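Local coordinates for protein KLLA0C04147p (Kluyveromyces lactis, PDB 5H2D) that binds ergosterol in its oxysterol-binding-protein-related domain, the part of Osh1 present here, and probably transfers sterols within the cell, at residues 92-97 with 308-313; 263-268 with 288-293; 277-282 with 313-318. All coordinates share one frame; numbering follows the deposited sequence.

Interaction 1. Residues 92-97 with 308-313; sequences FEDSTL and PKYDGT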
ATOM      1  N   PHE A  92     -19.889 -12.165   3.608  1.00 22.58           N
ATOM      2  CA  PHE A  92     -21.227 -11.712   3.239  1.00 23.49           C
ATOM      3  C   PHE A  92     -21.701 -12.417   1.970  1.00 27.52           C
ATOM      4  O   PHE A  92     -20.995 -12.438   0.958  1.00 25.72           O
ATOM      5  CB  PHE A  92     -21.241 -10.189   3.057  1.00 23.79           C
ATOM      6  CG  PHE A  92     -20.809  -9.438   4.288  1.00 23.18           C
ATOM      7  CD1 PHE A  92     -21.369  -9.730   5.520  1.00 26.75           C
ATOM      8  CD2 PHE A  92     -19.819  -8.466   4.224  1.00 20.44           C
ATOM      9  CE1 PHE A  92     -20.965  -9.060   6.664  1.00 23.89           C
ATOM     10  CE2 PHE A  92     -19.413  -7.790   5.368  1.00 21.97           C
ATOM     11  CZ  PHE A  92     -19.981  -8.087   6.586  1.00 25.15           C
ATOM     12  N   GLU A  93     -22.903 -13.002   2.027  1.00 24.61           N
ATOM     13  CA  GLU A  93     -23.416 -13.710   0.859  1.00 27.58           C
ATOM     14  C   GLU A  93     -23.799 -12.749  -0.260  1.00 23.52           C
ATOM     15  O   GLU A  93     -23.748 -13.109  -1.439  1.00 23.41           O
ATOM     16  CB  GLU A  93     -24.607 -14.580   1.262  1.00 30.34           C
ATOM     17  CG  GLU A  93     -25.727 -13.817   1.945  1.00 29.89           C
ATOM     18  CD  GLU A  93     -26.626 -13.109   0.956  1.00 28.07           C
ATOM     19  OE1 GLU A  93     -26.614 -13.500  -0.231  1.00 32.55           O
ATOM     20  OE2 GLU A  93     -27.338 -12.158   1.359  1.00 29.92           O
ATOM     21  N   ASP A  94     -24.153 -11.522   0.090  1.00 24.43           N
ATOM     22  CA  ASP A  94     -24.598 -10.520  -0.869  1.00 18.65           C
ATOM     23  C   ASP A  94     -23.387  -9.878  -1.546  1.00 22.40           C
ATOM     24  O   ASP A  94     -22.566  -9.245  -0.878  1.00 22.04           O
ATOM     25  CB  ASP A  94     -25.437  -9.489  -0.110  1.00 20.51           C
ATOM     26  CG  ASP A  94     -25.854  -8.303  -0.950  1.00 19.55           C
ATOM     27  OD1 ASP A  94     -25.573  -8.248  -2.163  1.00 22.51           O
ATOM     28  OD2 ASP A  94     -26.509  -7.405  -0.365  1.00 25.10           O
ATOM     29  N   SER A  95     -23.277 -10.024  -2.869  1.00 23.20           N
ATOM     30  CA  SER A  95     -22.083  -9.529  -3.553  1.00 21.90           C
ATOM     31  C   SER A  95     -21.938  -8.017  -3.438  1.00 22.28           C
ATOM     32  O   SER A  95     -20.809  -7.510  -3.404  1.00 19.95           O
ATOM     33  CB  SER A  95     -22.088  -9.949  -5.024  1.00 22.96           C
ATOM     34  OG  SER A  95     -23.163  -9.359  -5.737  1.00 24.22           O
ATOM     35  N   THR A  96     -23.056  -7.276  -3.379  1.00 20.09           N
ATOM     36  CA  THR A  96     -22.956  -5.820  -3.275  1.00 19.62           C
ATOM     37  C   THR A  96     -22.448  -5.389  -1.906  1.00 19.29           C
ATOM     38  O   THR A  96     -21.808  -4.336  -1.793  1.00 19.55           O
ATOM     39  CB  THR A  96     -24.302  -5.149  -3.568  1.00 22.67           C
ATOM     40  OG1 THR A  96     -25.242  -5.440  -2.520  1.00 22.08           O
ATOM     41  CG2 THR A  96     -24.847  -5.626  -4.902  1.00 25.46           C
ATOM     42  N   LEU A  97     -22.730  -6.176  -0.863  1.00 19.75           N
ATOM     43  CA  LEU A  97     -22.186  -5.914   0.465  1.00 19.98           C
ATOM     44  C   LEU A  97     -20.714  -6.309   0.548  1.00 19.16           C
ATOM     45  O   LEU A  97     -19.928  -5.626   1.216  1.00 17.96           O
ATOM     46  CB  LEU A  97     -23.014  -6.647   1.527  1.00 20.29           C
ATOM     47  CG  LEU A  97     -22.625  -6.498   3.004  1.00 23.08           C
ATOM     48  CD1 LEU A  97     -22.633  -5.042   3.439  1.00 18.30           C
ATOM     49  CD2 LEU A  97     -23.542  -7.323   3.907  1.00 23.11           C
ATOM     50  N   PRO A 308     -23.334  -4.908   9.504  1.00 24.93           N
ATOM     51  CA  PRO A 308     -24.190  -4.360   8.448  1.00 21.13           C
ATOM     52  C   PRO A 308     -25.665  -4.443   8.801  1.00 23.09           C
ATOM     53  O   PRO A 308     -26.113  -5.334   9.526  1.00 28.81           O
ATOM     54  CB  PRO A 308     -23.873  -5.239   7.233  1.00 24.02           C
ATOM     55  CG  PRO A 308     -22.610  -5.946   7.574  1.00 26.06           C
ATOM     56  CD  PRO A 308     -22.572  -6.083   9.049  1.00 27.89           C
ATOM     57  N   LYS A 309     -26.418  -3.498   8.259  1.00 22.26           N
ATOM     58  CA  LYS A 309     -27.854  -3.408   8.468  1.00 22.12           C
ATOM     59  C   LYS A 309     -28.535  -3.271   7.116  1.00 22.04           C
ATOM     60  O   LYS A 309     -28.080  -2.510   6.259  1.00 19.86           O
ATOM     61  CB  LYS A 309     -28.217  -2.209   9.362  1.00 20.38           C
ATOM     62  CG  LYS A 309     -27.574  -2.199  10.732  1.00 27.17           C
ATOM     63  CD  LYS A 309     -28.050  -3.356  11.598  1.00 29.28           C
ATOM     64  CE  LYS A 309     -27.523  -3.217  13.020  1.00 36.55           C
ATOM     65  NZ  LYS A 309     -28.046  -4.268  13.946  1.00 38.76           N
ATOM     66  N   TYR A 310     -29.624  -4.010   6.917  1.00 20.43           N
ATOM     67  CA  TYR A 310     -30.360  -3.948   5.662  1.00 19.09           C
ATOM     68  C   TYR A 310     -31.607  -3.075   5.737  1.00 20.51           C
ATOM     69  O   TYR A 310     -32.281  -2.892   4.716  1.00 19.47           O
ATOM     70  CB  TYR A 310     -30.739  -5.363   5.201  1.00 19.72           C
ATOM     71  CG  TYR A 310     -29.636  -6.062   4.421  1.00 18.65           C
ATOM     72  CD1 TYR A 310     -28.572  -6.676   5.079  1.00 20.59           C
ATOM     73  CD2 TYR A 310     -29.660  -6.094   3.033  1.00 16.83           C
ATOM     74  CE1 TYR A 310     -27.562  -7.311   4.372  1.00 20.91           C
ATOM     75  CE2 TYR A 310     -28.646  -6.720   2.314  1.00 21.96           C
ATOM     76  CZ  TYR A 310     -27.608  -7.327   2.994  1.00 20.24           C
ATOM     77  OH  TYR A 310     -26.604  -7.964   2.299  1.00 21.72           O
ATOM     78  N   ASP A 311     -31.915  -2.510   6.898  1.00 22.21           N
ATOM     79  CA  ASP A 311     -33.141  -1.737   7.066  1.00 24.93           C
ATOM     80  C   ASP A 311     -32.963  -0.254   6.769  1.00 26.63           C
ATOM     81  O   ASP A 311     -33.919   0.514   6.927  1.00 28.16           O
ATOM     82  CB  ASP A 311     -33.700  -1.922   8.483  1.00 26.75           C
ATOM     83  CG  ASP A 311     -32.727  -1.493   9.571  1.00 28.12           C
ATOM     84  OD1 ASP A 311     -31.703  -0.845   9.260  1.00 26.23           O
ATOM     85  OD2 ASP A 311     -32.996  -1.799  10.756  1.00 31.33           O
ATOM     86  N   GLY A 312     -31.769   0.174   6.346  1.00 24.70           N
ATOM     87  CA  GLY A 312     -31.544   1.569   6.034  1.00 24.71           C
ATOM     88  C   GLY A 312     -30.989   2.404   7.167  1.00 24.32           C
ATOM     89  O   GLY A 312     -30.706   3.590   6.956  1.00 26.95           O
ATOM     90  N   THR A 313     -30.826   1.836   8.358  1.00 22.89           N
ATOM     91  CA  THR A 313     -30.147   2.565   9.416  1.00 22.48           C
ATOM     92  C   THR A 313     -28.638   2.528   9.178  1.00 24.15           C
ATOM     93  O   THR A 313     -28.119   1.667   8.468  1.00 22.51           O
ATOM     94  CB  THR A 313     -30.476   1.984  10.793  1.00 25.14           C
ATOM     95  OG1 THR A 313     -30.046   0.621  10.860  1.00 28.89           O
ATOM     96  CG2 THR A 313     -31.980   2.056  11.065  1.00 25.83           C
TER
HETATM   97  O   HOH W   1     -24.967 -10.382   2.725  1.00 27.47           O

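Interaction 2. Residues 263-268 with 288-293; sequences GGKEWI and LEEMQV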
ATOM      1  N   GLY A 263     -27.439  -1.243 -12.231  1.00 28.21           N
ATOM      2  CA  GLY A 263     -27.421   0.156 -11.870  1.00 25.76           C
ATOM      3  C   GLY A 263     -28.291   0.520 -10.693  1.00 20.02           C
ATOM      4  O   GLY A 263     -28.476   1.712 -10.430  1.00 28.06           O
ATOM      5  N   GLY A 264     -28.830  -0.459  -9.985  1.00 25.09           N
ATOM      6  CA  GLY A 264     -29.567  -0.179  -8.772  1.00 26.16           C
ATOM      7  C   GLY A 264     -28.653   0.176  -7.619  1.00 26.10           C
ATOM      8  O   GLY A 264     -27.742  -0.591  -7.289  1.00 25.69           O
ATOM      9  N   LYS A 265     -28.880   1.331  -7.003  1.00 24.45           N
ATOM     10  CA  LYS A 265     -28.074   1.737  -5.854  1.00 21.19           C
ATOM     11  C   LYS A 265     -28.433   0.873  -4.649  1.00 26.95           C
ATOM     12  O   LYS A 265     -29.601   0.806  -4.250  1.00 25.79           O
ATOM     13  CB  LYS A 265     -28.290   3.220  -5.555  1.00 25.57           C
ATOM     14  CG  LYS A 265     -27.407   3.772  -4.442  1.00 26.95           C
ATOM     15  CD  LYS A 265     -27.670   5.248  -4.191  1.00 25.79           C
ATOM     16  CE  LYS A 265     -27.113   6.115  -5.304  1.00 26.26           C
ATOM     17  NZ  LYS A 265     -27.455   7.554  -5.094  1.00 30.07           N
ATOM     18  N   GLU A 266     -27.440   0.185  -4.083  1.00 21.22           N
ATOM     19  CA  GLU A 266     -27.669  -0.728  -2.973  1.00 21.50           C
ATOM     20  C   GLU A 266     -27.146  -0.212  -1.648  1.00 20.54           C
ATOM     21  O   GLU A 266     -27.740  -0.498  -0.605  1.00 20.19           O
ATOM     22  CB  GLU A 266     -27.019  -2.090  -3.256  1.00 22.23           C
ATOM     23  CG  GLU A 266     -27.598  -2.832  -4.461  1.00 24.47           C
ATOM     24  CD  GLU A 266     -28.582  -3.916  -4.056  1.00 27.75           C
ATOM     25  OE1 GLU A 266     -29.050  -3.901  -2.891  1.00 26.99           O
ATOM     26  OE2 GLU A 266     -28.866  -4.804  -4.892  1.00 29.79           O
ATOM     27  N   TRP A 267     -26.038   0.528  -1.664  1.00 17.93           N
ATOM     28  CA  TRP A 267     -25.400   1.012  -0.450  1.00 21.40           C
ATOM     29  C   TRP A 267     -24.767   2.363  -0.737  1.00 19.77           C
ATOM     30  O   TRP A 267     -24.345   2.638  -1.863  1.00 17.39           O
ATOM     31  CB  TRP A 267     -24.312   0.047   0.056  1.00 17.64           C
ATOM     32  CG  TRP A 267     -24.722  -1.388   0.187  1.00 17.27           C
ATOM     33  CD1 TRP A 267     -24.649  -2.357  -0.777  1.00 20.20           C
ATOM     34  CD2 TRP A 267     -25.233  -2.029   1.360  1.00 18.08           C
ATOM     35  NE1 TRP A 267     -25.092  -3.556  -0.276  1.00 20.62           N
ATOM     36  CE2 TRP A 267     -25.462  -3.383   1.033  1.00 20.27           C
ATOM     37  CE3 TRP A 267     -25.519  -1.590   2.653  1.00 17.80           C
ATOM     38  CZ2 TRP A 267     -25.968  -4.298   1.950  1.00 19.33           C
ATOM     39  CZ3 TRP A 267     -26.015  -2.500   3.567  1.00 21.17           C
ATOM     40  CH2 TRP A 267     -26.234  -3.841   3.212  1.00 21.64           C
ATOM     41  N   ILE A 268     -24.723   3.214   0.290  1.00 18.00           N
ATOM     42  CA  ILE A 268     -23.906   4.420   0.264  1.00 20.08           C
ATOM     43  C   ILE A 268     -23.041   4.399   1.514  1.00 17.99           C
ATOM     44  O   ILE A 268     -23.349   3.728   2.500  1.00 17.92           O
ATOM     45  CB  ILE A 268     -24.734   5.723   0.204  1.00 20.01           C
ATOM     46  CG1 ILE A 268     -25.757   5.758   1.347  1.00 22.62           C
ATOM     47  CG2 ILE A 268     -25.379   5.887  -1.176  1.00 21.48           C
ATOM     48  CD1 ILE A 268     -26.576   7.038   1.409  1.00 29.08           C
ATOM     49  N   LEU A 288     -31.380   9.048  -5.481  1.00 33.94           N
ATOM     50  CA  LEU A 288     -30.224   9.908  -5.684  1.00 39.65           C
ATOM     51  C   LEU A 288     -29.469  10.180  -4.390  1.00 37.08           C
ATOM     52  O   LEU A 288     -28.463  10.894  -4.415  1.00 35.38           O
ATOM     53  CB  LEU A 288     -30.655  11.236  -6.322  1.00 43.17           C
ATOM     54  CG  LEU A 288     -31.603  12.157  -5.540  1.00 46.87           C
ATOM     55  CD1 LEU A 288     -30.896  12.856  -4.375  1.00 47.09           C
ATOM     56  CD2 LEU A 288     -32.248  13.182  -6.463  1.00 40.72           C
ATOM     57  N   GLU A 289     -29.921   9.624  -3.268  1.00 37.42           N
ATOM     58  CA  GLU A 289     -29.337   9.965  -1.978  1.00 36.75           C
ATOM     59  C   GLU A 289     -27.870   9.564  -1.911  1.00 36.40           C
ATOM     60  O   GLU A 289     -27.476   8.491  -2.381  1.00 33.01           O
ATOM     61  CB  GLU A 289     -30.096   9.281  -0.844  1.00 39.16           C
ATOM     62  CG  GLU A 289     -29.614   9.703   0.538  1.00 44.57           C
ATOM     63  CD  GLU A 289     -30.020   8.730   1.624  1.00 47.81           C
ATOM     64  OE1 GLU A 289     -29.566   8.903   2.777  1.00 49.55           O
ATOM     65  OE2 GLU A 289     -30.786   7.787   1.323  1.00 50.27           O
ATOM     66  N   GLU A 290     -27.063  10.436  -1.310  1.00 35.46           N
ATOM     67  CA  GLU A 290     -25.672  10.156  -0.993  1.00 36.49           C
ATOM     68  C   GLU A 290     -25.454  10.403   0.493  1.00 37.11           C
ATOM     69  O   GLU A 290     -26.287  11.004   1.175  1.00 35.98           O
ATOM     70  CB  GLU A 290     -24.722  11.007  -1.844  1.00 32.27           C
ATOM     71  CG  GLU A 290     -24.813  10.676  -3.323  1.00 36.58           C
ATOM     72  CD  GLU A 290     -24.166  11.722  -4.198  1.00 42.06           C
ATOM     73  OE1 GLU A 290     -23.432  12.575  -3.655  1.00 44.00           O
ATOM     74  OE2 GLU A 290     -24.399  11.694  -5.427  1.00 44.26           O
ATOM     75  N   MET A 291     -24.322   9.924   1.001  1.00 35.24           N
ATOM     76  CA  MET A 291     -24.093   9.945   2.437  1.00 34.97           C
ATOM     77  C   MET A 291     -23.943  11.377   2.933  1.00 40.72           C
ATOM     78  O   MET A 291     -23.124  12.144   2.415  1.00 39.18           O
ATOM     79  CB  MET A 291     -22.850   9.136   2.794  1.00 30.99           C
ATOM     80  CG  MET A 291     -22.836   8.627   4.218  1.00 30.56           C
ATOM     81  SD  MET A 291     -23.826   7.136   4.407  1.00 33.03           S
ATOM     82  CE  MET A 291     -23.635   6.811   6.156  1.00 26.63           C
ATOM     83  N   GLN A 292     -24.752  11.731   3.930  1.00 43.73           N
ATOM     84  CA  GLN A 292     -24.593  12.990   4.649  1.00 49.59           C
ATOM     85  C   GLN A 292     -23.389  12.888   5.577  1.00 49.81           C
ATOM     86  O   GLN A 292     -23.314  11.972   6.404  1.00 52.24           O
ATOM     87  CB  GLN A 292     -25.857  13.295   5.451  1.00 48.54           C
ATOM     88  CG  GLN A 292     -26.485  14.649   5.183  1.00 53.57           C
ATOM     89  CD  GLN A 292     -27.520  15.019   6.235  1.00 59.49           C
ATOM     90  OE1 GLN A 292     -28.723  15.031   5.966  1.00 61.98           O
ATOM     91  NE2 GLN A 292     -27.054  15.318   7.445  1.00 57.35           N
ATOM     92  N   VAL A 293     -22.445  13.815   5.443  1.00 49.48           N
ATOM     93  CA  VAL A 293     -21.253  13.790   6.284  1.00 52.46           C
ATOM     94  C   VAL A 293     -21.609  14.247   7.699  1.00 49.15           C
ATOM     95  O   VAL A 293     -20.848  14.962   8.350  1.00 53.87           O
ATOM     96  CB  VAL A 293     -20.123  14.653   5.687  1.00 53.26           C
ATOM     97  CG1 VAL A 293     -20.494  16.130   5.730  1.00 51.82           C
ATOM     98  CG2 VAL A 293     -18.801  14.390   6.415  1.00 51.18           C
TER

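Interaction 3. Residues 277-282 with 313-318; sequences VSAKKV and TRFNVW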
ATOM      1  N   VAL A 277     -15.575   5.805   8.744  1.00 16.77           N
ATOM      2  CA  VAL A 277     -16.516   5.678   7.639  1.00 18.27           C
ATOM      3  C   VAL A 277     -17.706   4.838   8.090  1.00 17.95           C
ATOM      4  O   VAL A 277     -17.528   3.791   8.721  1.00 19.76           O
ATOM      5  CB  VAL A 277     -15.865   5.052   6.394  1.00 18.55           C
ATOM      6  CG1 VAL A 277     -16.940   4.651   5.394  1.00 18.81           C
ATOM      7  CG2 VAL A 277     -14.888   6.045   5.770  1.00 17.42           C
ATOM      8  N   SER A 278     -18.907   5.299   7.758  1.00 19.64           N
ATOM      9  CA  SER A 278     -20.161   4.626   8.067  1.00 20.84           C
ATOM     10  C   SER A 278     -20.913   4.380   6.767  1.00 20.98           C
ATOM     11  O   SER A 278     -20.592   4.947   5.723  1.00 18.03           O
ATOM     12  CB  SER A 278     -21.012   5.467   9.028  1.00 20.34           C
ATOM     13  OG  SER A 278     -20.358   5.621  10.278  1.00 34.02           O
ATOM     14  N   ALA A 279     -21.941   3.534   6.830  1.00 18.43           N
ATOM     15  CA  ALA A 279     -22.655   3.167   5.617  1.00 18.58           C
ATOM     16  C   ALA A 279     -24.115   2.916   5.958  1.00 17.79           C
ATOM     17  O   ALA A 279     -24.489   2.794   7.125  1.00 18.80           O
ATOM     18  CB  ALA A 279     -22.048   1.927   4.950  1.00 20.63           C
ATOM     19  N   LYS A 280     -24.932   2.817   4.916  1.00 18.69           N
ATOM     20  CA  LYS A 280     -26.331   2.459   5.094  1.00 20.71           C
ATOM     21  C   LYS A 280     -26.845   1.779   3.836  1.00 18.72           C
ATOM     22  O   LYS A 280     -26.353   2.018   2.728  1.00 17.10           O
ATOM     23  CB  LYS A 280     -27.185   3.689   5.417  1.00 25.65           C
ATOM     24  CG  LYS A 280     -27.437   4.590   4.236  1.00 25.90           C
ATOM     25  CD  LYS A 280     -27.513   6.046   4.678  1.00 36.31           C
ATOM     26  CE  LYS A 280     -28.317   6.184   5.951  1.00 32.90           C
ATOM     27  NZ  LYS A 280     -29.675   5.581   5.794  1.00 39.39           N
ATOM     28  N   LYS A 281     -27.831   0.907   4.025  1.00 19.24           N
ATOM     29  CA  LYS A 281     -28.522   0.311   2.898  1.00 21.43           C
ATOM     30  C   LYS A 281     -29.421   1.347   2.245  1.00 23.69           C
ATOM     31  O   LYS A 281     -30.123   2.101   2.927  1.00 22.09           O
ATOM     32  CB  LYS A 281     -29.358  -0.888   3.354  1.00 20.24           C
ATOM     33  CG  LYS A 281     -29.988  -1.686   2.208  1.00 19.95           C
ATOM     34  CD  LYS A 281     -28.989  -2.698   1.639  1.00 21.13           C
ATOM     35  CE  LYS A 281     -29.516  -3.414   0.389  1.00 22.47           C
ATOM     36  NZ  LYS A 281     -29.910  -2.480  -0.698  1.00 22.37           N
ATOM     37  N   VAL A 282     -29.379   1.392   0.926  1.00 18.08           N
ATOM     38  CA  VAL A 282     -30.291   2.211   0.136  1.00 23.64           C
ATOM     39  C   VAL A 282     -31.485   1.346  -0.235  1.00 25.07           C
ATOM     40  O   VAL A 282     -31.320   0.235  -0.754  1.00 25.64           O
ATOM     41  CB  VAL A 282     -29.589   2.764  -1.113  1.00 24.66           C
ATOM     42  CG1 VAL A 282     -30.580   3.495  -2.002  1.00 25.08           C
ATOM     43  CG2 VAL A 282     -28.451   3.701  -0.707  1.00 22.52           C
ATOM     44  N   THR A 313     -30.826   1.836   8.358  1.00 22.89           N
ATOM     45  CA  THR A 313     -30.147   2.565   9.416  1.00 22.48           C
ATOM     46  C   THR A 313     -28.638   2.528   9.178  1.00 24.15           C
ATOM     47  O   THR A 313     -28.119   1.667   8.468  1.00 22.51           O
ATOM     48  CB  THR A 313     -30.476   1.984  10.793  1.00 25.14           C
ATOM     49  OG1 THR A 313     -30.046   0.621  10.860  1.00 28.89           O
ATOM     50  CG2 THR A 313     -31.980   2.056  11.065  1.00 25.83           C
ATOM     51  N   ARG A 314     -27.938   3.491   9.770  1.00 22.93           N
ATOM     52  CA  ARG A 314     -26.501   3.604   9.556  1.00 23.36           C
ATOM     53  C   ARG A 314     -25.735   2.637  10.449  1.00 24.82           C
ATOM     54  O   ARG A 314     -26.140   2.338  11.574  1.00 26.02           O
ATOM     55  CB  ARG A 314     -26.025   5.034   9.822  1.00 29.90           C
ATOM     56  CG  ARG A 314     -26.540   6.053   8.823  1.00 35.20           C
ATOM     57  CD  ARG A 314     -25.690   7.320   8.824  1.00 42.72           C
ATOM     58  NE  ARG A 314     -25.643   7.962  10.136  1.00 48.51           N
ATOM     59  CZ  ARG A 314     -24.632   7.846  10.993  1.00 48.06           C
ATOM     60  NH1 ARG A 314     -24.678   8.470  12.163  1.00 56.00           N
ATOM     61  NH2 ARG A 314     -23.573   7.111  10.681  1.00 47.36           N
ATOM     62  N   PHE A 315     -24.602   2.152   9.937  1.00 18.73           N
ATOM     63  CA  PHE A 315     -23.726   1.299  10.727  1.00 19.72           C
ATOM     64  C   PHE A 315     -22.278   1.683  10.463  1.00 19.39           C
ATOM     65  O   PHE A 315     -21.928   2.066   9.343  1.00 20.56           O
ATOM     66  CB  PHE A 315     -23.947  -0.189  10.421  1.00 21.22           C
ATOM     67  CG  PHE A 315     -23.858  -0.538   8.961  1.00 21.51           C
ATOM     68  CD1 PHE A 315     -24.948  -0.351   8.120  1.00 22.31           C
ATOM     69  CD2 PHE A 315     -22.697  -1.080   8.433  1.00 21.31           C
ATOM     70  CE1 PHE A 315     -24.884  -0.680   6.778  1.00 18.81           C
ATOM     71  CE2 PHE A 315     -22.622  -1.415   7.090  1.00 23.09           C
ATOM     72  CZ  PHE A 315     -23.714  -1.212   6.258  1.00 21.20           C
ATOM     73  N   ASN A 316     -21.457   1.595  11.507  1.00 22.23           N
ATOM     74  CA  ASN A 316     -20.030   1.859  11.373  1.00 20.97           C
ATOM     75  C   ASN A 316     -19.350   0.714  10.637  1.00 23.02           C
ATOM     76  O   ASN A 316     -19.687  -0.458  10.828  1.00 23.00           O
ATOM     77  CB  ASN A 316     -19.398   2.050  12.750  1.00 24.50           C
ATOM     78  CG  ASN A 316     -19.927   3.277  13.463  1.00 30.31           C
ATOM     79  OD1 ASN A 316     -20.249   4.279  12.830  1.00 36.67           O
ATOM     80  ND2 ASN A 316     -20.026   3.201  14.790  1.00 36.29           N
ATOM     81  N   VAL A 317     -18.385   1.057   9.782  1.00 18.68           N
ATOM     82  CA  VAL A 317     -17.630   0.070   9.027  1.00 18.21           C
ATOM     83  C   VAL A 317     -16.142   0.145   9.332  1.00 20.61           C
ATOM     84  O   VAL A 317     -15.480  -0.892   9.464  1.00 20.95           O
ATOM     85  CB  VAL A 317     -17.877   0.212   7.507  1.00 18.55           C
ATOM     86  CG1 VAL A 317     -19.342  -0.056   7.174  1.00 22.12           C
ATOM     87  CG2 VAL A 317     -17.469   1.585   7.025  1.00 28.60           C
ATOM     88  N   TRP A 318     -15.594   1.355   9.458  1.00 17.18           N
ATOM     89  CA  TRP A 318     -14.160   1.520   9.659  1.00 18.42           C
ATOM     90  C   TRP A 318     -13.877   2.714  10.564  1.00 15.38           C
ATOM     91  O   TRP A 318     -14.531   3.754  10.454  1.00 16.64           O
ATOM     92  CB  TRP A 318     -13.443   1.698   8.309  1.00 15.54           C
ATOM     93  CG  TRP A 318     -12.028   2.136   8.480  1.00 14.52           C
ATOM     94  CD1 TRP A 318     -10.954   1.345   8.777  1.00 15.63           C
ATOM     95  CD2 TRP A 318     -11.537   3.478   8.418  1.00 14.72           C
ATOM     96  NE1 TRP A 318      -9.823   2.114   8.904  1.00 13.95           N
ATOM     97  CE2 TRP A 318     -10.151   3.426   8.682  1.00 14.05           C
ATOM     98  CE3 TRP A 318     -12.130   4.716   8.163  1.00 16.64           C
ATOM     99  CZ2 TRP A 318      -9.348   4.567   8.684  1.00 14.60           C
ATOM    100  CZ3 TRP A 318     -11.331   5.853   8.168  1.00 18.16           C
ATOM    101  CH2 TRP A 318      -9.956   5.766   8.434  1.00 16.78           C
TER
HETATM  102  O   HOH W   2     -28.876   0.024   6.518  1.00 22.15           O

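Interaction 1. Residues 92-97 with 308-313
The phenolic OH of Y310 is gripped by two partners. It donates to D94 OD2 at 2.7 Å, using the anti lone pair of that oxygen, and it accepts from water 1, which stands 3.0 Å from Y310 OH. The same water accepts from D94 N and donates to E93 OE2, tying the tip of the tyrosine to both backbone and side chain ahead of the helix. D94 OD2 lies at the edge of the Y310 ring, in its plane, with carboxylate and ring turned 33° apart. The second oxygen serves the secondary structure: D94 is the N-cap of helix 95-108, its CG anti to the backbone N (chi1 174°), and OD1 accepts from T96 N at 3.0 Å and from T96 OG1, both on one face of the carboxylate. Aspartate suits this place because a short side chain can cap the helix with one oxygen and hold the loop 308-313 with the other. Apolar contacts continue the join. L97 CD2 packs 4.0 Å from Y310 CE1 and 3.9 Å from P308 CB, while F92 and the compact ring of P308 meet tip to tip, CZ to CG at 3.5 Å. W267 of strand 265-272 meets the Y310 ring edge-to-face.

Interaction 2. Residues 263-268 with 288-293
K265 reaches from its strand to the backbone of the loop 288-293, where NZ donates to E289 O at 2.9 Å. The ammonium comes from above the carbonyl plane, 43° out of it, with a C=O...NZ angle of 130°. It also donates to S287 O, so one charged group gathers two carbonyls of the same loop. The carboxylate of E290 lies nearby without contact, OE2 being 5.2 Å from K265 NZ, and would probably add only a mild electrostatic pull. Beside this polar grip, I268 supplies the greasy half of the contact. Its CD1 rests 3.7 Å from M291 N and 3.8 Å from E289 OE1, CG2 lies 3.6 Å from E289 O, and CG1 touches M291 SD at 3.9 Å, the two side chains crossing obliquely. A branched isoleucine suits the place because its two arms spread over consecutive peptides, with CG1 in the crowded position between backbone N and carbonyl carbon (chi1 54°). Lysine suits the other because a long aliphatic stem can run alongside E289 O and still bring its ammonium onto that oxygen; the stem runs straight to CD and bends there. An alanine in place of K265 would probably leave E289 O and S287 O without their shared donor and let this part of the loop move away from the strand. In the second shell, S287 OG accepts from E289 N, and K265 pairs through its backbone with P285. The strand itself carries a classic beta bulge, E266 and W267 both facing V258. Strand 265-272 runs between strands 253-259 and 276-281 in the antiparallel sheet, with E290 touching the former, M291 lying on S278 and K280 of the latter, and W267 turned to L97 and L100 of helix 95-108.

Interaction 3. Residues 277-282 with 313-318
A279 and F315 form the hydrogen-bonded pair in the middle of an antiparallel strand pairing, 277-281 against 314-318, part of the antiparallel, incomplete beta barrel of the OSBP-related domain. Both backbone bonds are sound: A279 N donates to F315 O and F315 N donates to A279 O, each at 2.9 Å. F315 has its CG between the backbone N and the carbonyl carbon (chi1 53°), and its ring turns back across the neighbouring strand, one face over A279 O with CD1 3.3 Å from that oxygen. The small alanine suits the place beside the ring, where a longer side chain would probably crowd it, and A279 CB makes an off-centre CH-pi contact 4.2 Å from its centroid. Next along, V317 and W318 both face V277 in a classic beta bulge; V277 N donates to W318 O at 2.9 Å, and V277 CG2 packs against W318 CE3. Helix 95-108 packs on F315 and W318 on this face, and on the bulged V317 beside them.

The face of K280, R314 and N316 is the more solvent-exposed one, and water enters at the end by K281 and T313. K280 CE lies 3.4 Å from R314 CG, yet the like charges stay apart: K280 NZ turns to G312 O, while the guanidinium edge meets S278 CB. Water 2 bridges the end of the pairing, accepting from K281 N and donating to T313 O. Between R314 and the bulge, S278 OG donates to N316 OD1 at 2.9 Å, lying in the plane of the amide carbonyl with a C=O...OG angle of 148°.

Overall arrangement
Interactions 2 and 3 share the sheet, for strands 265-272 and 276-281 are neighbours in it, joined by the E266-K281 salt bridge and a backbone bond from V282 to E266. Interaction 1 is a surface contact that brings the start of helix 95-108 against the loop leading into strand 314-319, and it shares T313 with interaction 3. Its chemistry is that of side chains and water. Interactions 2 and 3 are both partly buried; interaction 3, the largest, rests on backbone pairing, and interaction 2 on a lysine holding loop carbonyls beside an apolar patch. W267 links all three: NE1 bonds to T96, and its ring makes a cation-pi contact with K281.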